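Local structure of chemotactic transducer PctC (Pseudomonas aeruginosa, 5LTV) at residues G187-I198 with H201-Y215. The protein is a chemotaxis receptor whose extracytoplasmic Cache-type domain binds gamma-aminobutyric acid and probably relays its presence to the flagellar motor. Residues are numbered along the deposited sequence; the frame is centred on the assembly and turned at random. Where two conformers were deposited one is given.
Sequences GYAFLVSDAGKI and HPDSGLVLKTLAEAY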
loop_
_atom_site.group_PDB
_atom_site.type_symbol
_atom_site.label_atom_id
_atom_site.label_comp_id
_atom_site.label_asym_id
_atom_site.label_seq_id
_atom_site.Cartn_x
_atom_site.Cartn_y
_atom_site.Cartn_z
ATOM N N GLY A 187 -16.548 13.764 13.417
ATOM C CA GLY A 187 -16.494 12.848 12.288
ATOM C C GLY A 187 -15.083 12.426 11.889
ATOM O O GLY A 187 -14.112 12.980 12.397
ATOM N N TYR A 188 -14.955 11.464 10.976
ATOM C CA TYR A 188 -13.651 10.903 10.635
ATOM C C TYR A 188 -13.748 10.128 9.322
ATOM O O TYR A 188 -14.824 9.961 8.745
ATOM C CB TYR A 188 -13.128 10.013 11.767
ATOM C CG TYR A 188 -13.994 8.811 12.075
ATOM C CD1 TYR A 188 -15.095 8.906 12.929
ATOM C CD2 TYR A 188 -13.705 7.579 11.522
ATOM C CE1 TYR A 188 -15.883 7.796 13.207
ATOM C CE2 TYR A 188 -14.476 6.469 11.803
ATOM C CZ TYR A 188 -15.560 6.577 12.632
ATOM O OH TYR A 188 -16.296 5.440 12.859
ATOM N N ALA A 189 -12.596 9.653 8.845
ATOM C CA ALA A 189 -12.533 8.920 7.586
ATOM C C ALA A 189 -11.696 7.652 7.731
ATOM O O ALA A 189 -10.651 7.664 8.385
ATOM C CB ALA A 189 -11.960 9.807 6.478
ATOM N N PHE A 190 -12.144 6.553 7.125
ATOM C CA PHE A 190 -11.293 5.369 7.081
ATOM C C PHE A 190 -11.296 4.791 5.660
ATOM O O PHE A 190 -11.897 5.345 4.729
ATOM C CB PHE A 190 -11.691 4.368 8.176
ATOM C CG PHE A 190 -13.035 3.750 8.011
ATOM C CD1 PHE A 190 -14.184 4.396 8.475
ATOM C CD2 PHE A 190 -13.155 2.480 7.439
ATOM C CE1 PHE A 190 -15.430 3.804 8.336
ATOM C CE2 PHE A 190 -14.397 1.881 7.284
ATOM C CZ PHE A 190 -15.540 2.533 7.741
ATOM N N LEU A 191 -10.550 3.710 5.478
ATOM C CA LEU A 191 -10.397 3.082 4.177
ATOM C C LEU A 191 -10.767 1.613 4.302
ATOM O O LEU A 191 -10.362 0.950 5.250
ATOM C CB LEU A 191 -8.968 3.252 3.638
ATOM C CG LEU A 191 -8.824 2.979 2.134
ATOM C CD1 LEU A 191 -9.145 4.225 1.267
ATOM C CD2 LEU A 191 -7.429 2.495 1.836
ATOM N N VAL A 192 -11.543 1.114 3.346
ATOM C CA VAL A 192 -12.133 -0.214 3.432
ATOM C C VAL A 192 -12.202 -0.795 2.026
ATOM O O VAL A 192 -12.434 -0.070 1.049
ATOM C CB VAL A 192 -13.529 -0.167 4.106
ATOM C CG1 VAL A 192 -14.493 0.712 3.308
ATOM C CG2 VAL A 192 -14.118 -1.561 4.251
ATOM N N SER A 193 -11.965 -2.095 1.915
ATOM C CA SER A 193 -11.995 -2.738 0.615
ATOM C C SER A 193 -13.436 -3.055 0.232
ATOM O O SER A 193 -14.353 -3.019 1.060
ATOM C CB SER A 193 -11.155 -4.017 0.611
ATOM O OG SER A 193 -11.838 -5.084 1.253
ATOM N N ASP A 194 -13.620 -3.382 -1.049
ATOM C CA ASP A 194 -14.945 -3.716 -1.562
ATOM C C ASP A 194 -15.546 -4.922 -0.855
ATOM O O ASP A 194 -16.772 -5.012 -0.719
ATOM C CB ASP A 194 -14.872 -3.957 -3.073
ATOM C CG ASP A 194 -13.821 -4.990 -3.460
ATOM O OD1 ASP A 194 -12.978 -5.398 -2.622
ATOM O OD2 ASP A 194 -13.836 -5.380 -4.640
ATOM N N ALA A 195 -14.710 -5.848 -0.393
ATOM C CA ALA A 195 -15.187 -7.020 0.330
ATOM C C ALA A 195 -15.542 -6.734 1.785
ATOM O O ALA A 195 -16.033 -7.636 2.465
ATOM C CB ALA A 195 -14.129 -8.131 0.277
ATOM N N GLY A 196 -15.267 -5.534 2.288
ATOM C CA GLY A 196 -15.526 -5.187 3.677
ATOM C C GLY A 196 -14.350 -5.190 4.626
ATOM O O GLY A 196 -14.571 -5.038 5.834
ATOM N N LYS A 197 -13.112 -5.348 4.136
ATOM C CA LYS A 197 -11.917 -5.379 4.990
ATOM C C LYS A 197 -11.410 -3.965 5.273
ATOM O O LYS A 197 -11.056 -3.230 4.344
ATOM C CB LYS A 197 -10.803 -6.200 4.336
ATOM C CG LYS A 197 -9.512 -6.318 5.174
ATOM C CD LYS A 197 -9.595 -7.454 6.182
ATOM C CE LYS A 197 -8.752 -8.643 5.729
ATOM N NZ LYS A 197 -9.110 -9.105 4.341
ATOM N N ILE A 198 -11.345 -3.599 6.554
ATOM C CA ILE A 198 -10.828 -2.298 6.965
ATOM C C ILE A 198 -9.311 -2.262 6.773
ATOM O O ILE A 198 -8.578 -3.061 7.362
ATOM C CB ILE A 198 -11.196 -1.992 8.426
ATOM C CG1 ILE A 198 -12.716 -1.948 8.604
ATOM C CG2 ILE A 198 -10.554 -0.679 8.884
ATOM C CD1 ILE A 198 -13.119 -1.616 10.017
ATOM N N HIS A 201 -7.645 3.060 9.440
ATOM C CA HIS A 201 -8.642 3.528 10.407
ATOM C C HIS A 201 -7.969 4.289 11.546
ATOM O O HIS A 201 -6.923 3.868 12.049
ATOM C CB HIS A 201 -9.457 2.345 10.961
ATOM C CG HIS A 201 -10.793 2.735 11.506
ATOM N ND1 HIS A 201 -10.940 3.423 12.695
ATOM C CD2 HIS A 201 -12.044 2.572 11.010
ATOM C CE1 HIS A 201 -12.224 3.653 12.914
ATOM N NE2 HIS A 201 -12.917 3.152 11.905
ATOM N N PRO A 202 -8.521 5.420 11.967
ATOM C CA PRO A 202 -7.914 6.149 13.095
ATOM C C PRO A 202 -7.851 5.318 14.382
ATOM O O PRO A 202 -6.962 5.523 15.223
ATOM C CB PRO A 202 -8.818 7.375 13.237
ATOM C CG PRO A 202 -9.442 7.529 11.846
ATOM C CD PRO A 202 -9.641 6.148 11.348
ATOM N N ASP A 203 -8.755 4.362 14.545
ATOM C CA ASP A 203 -8.637 3.332 15.575
ATOM C C ASP A 203 -7.837 2.153 15.007
ATOM O O ASP A 203 -8.405 1.223 14.412
ATOM C CB ASP A 203 -10.019 2.893 16.041
ATOM C CG ASP A 203 -9.955 1.946 17.216
ATOM O OD1 ASP A 203 -8.821 1.539 17.598
ATOM O OD2 ASP A 203 -11.045 1.584 17.725
ATOM N N SER A 204 -6.515 2.170 15.248
ATOM C CA SER A 204 -5.600 1.196 14.654
ATOM C C SER A 204 -6.031 -0.239 14.922
ATOM O O SER A 204 -5.787 -1.122 14.090
ATOM C CB SER A 204 -4.170 1.431 15.179
ATOM O OG SER A 204 -4.063 1.072 16.557
ATOM N N GLY A 205 -6.661 -0.501 16.073
ATOM C CA GLY A 205 -7.170 -1.835 16.356
ATOM C C GLY A 205 -8.187 -2.337 15.347
ATOM O O GLY A 205 -8.346 -3.555 15.190
ATOM N N LEU A 206 -8.882 -1.430 14.652
ATOM C CA LEU A 206 -9.882 -1.877 13.693
ATOM C C LEU A 206 -9.278 -2.220 12.337
ATOM O O LEU A 206 -9.990 -2.748 11.478
ATOM C CB LEU A 206 -10.976 -0.823 13.537
ATOM C CG LEU A 206 -11.937 -0.644 14.706
ATOM C CD1 LEU A 206 -12.955 0.424 14.365
ATOM C CD2 LEU A 206 -12.614 -1.964 15.005
ATOM N N VAL A 207 -7.979 -1.971 12.147
ATOM C CA VAL A 207 -7.326 -2.344 10.900
ATOM C C VAL A 207 -7.350 -3.856 10.725
ATOM O O VAL A 207 -7.053 -4.610 11.655
ATOM C CB VAL A 207 -5.899 -1.784 10.846
ATOM C CG1 VAL A 207 -5.091 -2.527 9.797
ATOM C CG2 VAL A 207 -5.970 -0.301 10.489
ATOM N N LEU A 208 -7.715 -4.297 9.518
ATOM C CA LEU A 208 -7.841 -5.692 9.088
ATOM C C LEU A 208 -9.033 -6.402 9.711
ATOM O O LEU A 208 -9.178 -7.620 9.529
ATOM C CB LEU A 208 -6.574 -6.527 9.341
ATOM C CG LEU A 208 -5.333 -6.164 8.522
ATOM C CD1 LEU A 208 -4.276 -7.252 8.639
ATOM C CD2 LEU A 208 -5.677 -5.904 7.048
ATOM N N LYS A 209 -9.887 -5.693 10.441
ATOM C CA LYS A 209 -11.167 -6.265 10.804
ATOM C C LYS A 209 -12.158 -6.092 9.654
ATOM O O LYS A 209 -12.019 -5.207 8.803
ATOM C CB LYS A 209 -11.715 -5.601 12.064
ATOM C CG LYS A 209 -11.572 -6.414 13.349
ATOM C CD LYS A 209 -10.118 -6.676 13.714
ATOM C CE LYS A 209 -9.938 -6.738 15.236
ATOM N NZ LYS A 209 -8.478 -6.719 15.640
ATOM N N THR A 210 -13.181 -6.941 9.639
ATOM C CA THR A 210 -14.289 -6.673 8.734
ATOM C C THR A 210 -15.192 -5.587 9.301
ATOM O O THR A 210 -15.146 -5.263 10.495
ATOM C CB THR A 210 -15.115 -7.926 8.482
ATOM O OG1 THR A 210 -15.786 -8.300 9.700
ATOM C CG2 THR A 210 -14.204 -9.059 7.999
ATOM N N LEU A 211 -16.020 -5.009 8.426
ATOM C CA LEU A 211 -16.965 -4.007 8.907
ATOM C C LEU A 211 -17.953 -4.614 9.881
ATOM O O LEU A 211 -18.365 -3.952 10.841
ATOM C CB LEU A 211 -17.704 -3.355 7.742
ATOM C CG LEU A 211 -17.041 -2.102 7.179
ATOM C CD1 LEU A 211 -17.472 -1.923 5.766
ATOM C CD2 LEU A 211 -17.403 -0.865 7.982
ATOM N N ALA A 212 -18.329 -5.877 9.663
ATOM C CA ALA A 212 -19.221 -6.561 10.591
ATOM C C ALA A 212 -18.571 -6.736 11.959
ATOM O O ALA A 212 -19.268 -6.713 12.981
ATOM C CB ALA A 212 -19.634 -7.911 9.999
ATOM N N GLU A 213 -17.241 -6.903 11.999
ATOM C CA GLU A 213 -16.523 -6.949 13.271
ATOM C C GLU A 213 -16.424 -5.570 13.923
ATOM O O GLU A 213 -16.513 -5.448 15.147
ATOM C CB GLU A 213 -15.122 -7.504 13.059
ATOM C CG GLU A 213 -15.026 -8.997 12.900
ATOM C CD GLU A 213 -13.602 -9.426 12.665
ATOM O OE1 GLU A 213 -13.186 -9.451 11.487
ATOM O OE2 GLU A 213 -12.882 -9.713 13.650
ATOM N N ALA A 214 -16.230 -4.527 13.116
ATOM C CA ALA A 214 -16.047 -3.189 13.668
ATOM C C ALA A 214 -17.356 -2.603 14.192
ATOM O O ALA A 214 -17.351 -1.892 15.201
ATOM C CB ALA A 214 -15.438 -2.267 12.610
ATOM N N TYR A 215 -18.480 -2.870 13.516
ATOM C CA TYR A 215 -19.781 -2.289 13.866
ATOM C C TYR A 215 -20.836 -3.382 13.981
ATOM O O TYR A 215 -21.678 -3.553 13.086
ATOM C CB TYR A 215 -20.196 -1.228 12.847
ATOM C CG TYR A 215 -19.144 -0.164 12.697
ATOM C CD1 TYR A 215 -18.718 0.577 13.797
ATOM C CD2 TYR A 215 -18.559 0.090 11.465
ATOM C CE1 TYR A 215 -17.739 1.549 13.672
ATOM C CE2 TYR A 215 -17.580 1.062 11.326
ATOM C CZ TYR A 215 -17.171 1.792 12.431
ATOM O OH TYR A 215 -16.193 2.767 12.295
#
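Y188 and F190, alternate residues of strand 188-193, both hold CG between the backbone N and the carbonyl carbon (chi1 near +60°), which brings both rings obliquely against the H201 imidazole; H201 carries CG anti to its own N (chi1 -157°) and reaches back to meet them. F190 CG lies 3.4 Å from H201 CD2, the two rings inclined at 37°, while Y188 CE2 comes within 3.7 Å of H201 NE2. The imidazole is held at both nitrogens: ND1 accepts from D203 N in the ring plane, and NE2 donates weakly to Y215 OH. The hydroxyl of Y215, a poorly ordered residue, lies at the edge of the Y188 ring, near its plane, and shares a 2.7 Å hydrogen bond with Y188 OH. Next to this cluster, L211 divides its methyls: CD2 packs on F190 CZ, and CD1 sits 3.7 Å from V192 CG2. I198 presses its CD1 on A214 CB at 3.5 Å and lays CG2 against H201 CB. Both its backbone polar atoms are bonded to 208-209, I198 N donating almost straight to K209 O and I198 O accepting from L208 N. At the end of the type I turn S193-G196, G196 O takes L211 N at 3.0 Å and a CH contact from T210 CA, tying the turn to the start of helix 211-214. That start is closed by a capping box, in which T210 OG1 accepts from E213 N and E213 OE1 from T210 N. Strand 188-193 lies between strands 198-200 and 251-256, antiparallel to both. The loop and short helix after the 188-193/198-200 hairpin pack on its first strand at Y188, F190 and V192, at one side of the five-stranded sheet in the Cache module without the gamma-aminobutyrate pocket, consistent with the membrane-proximal module of a double Cache receptor.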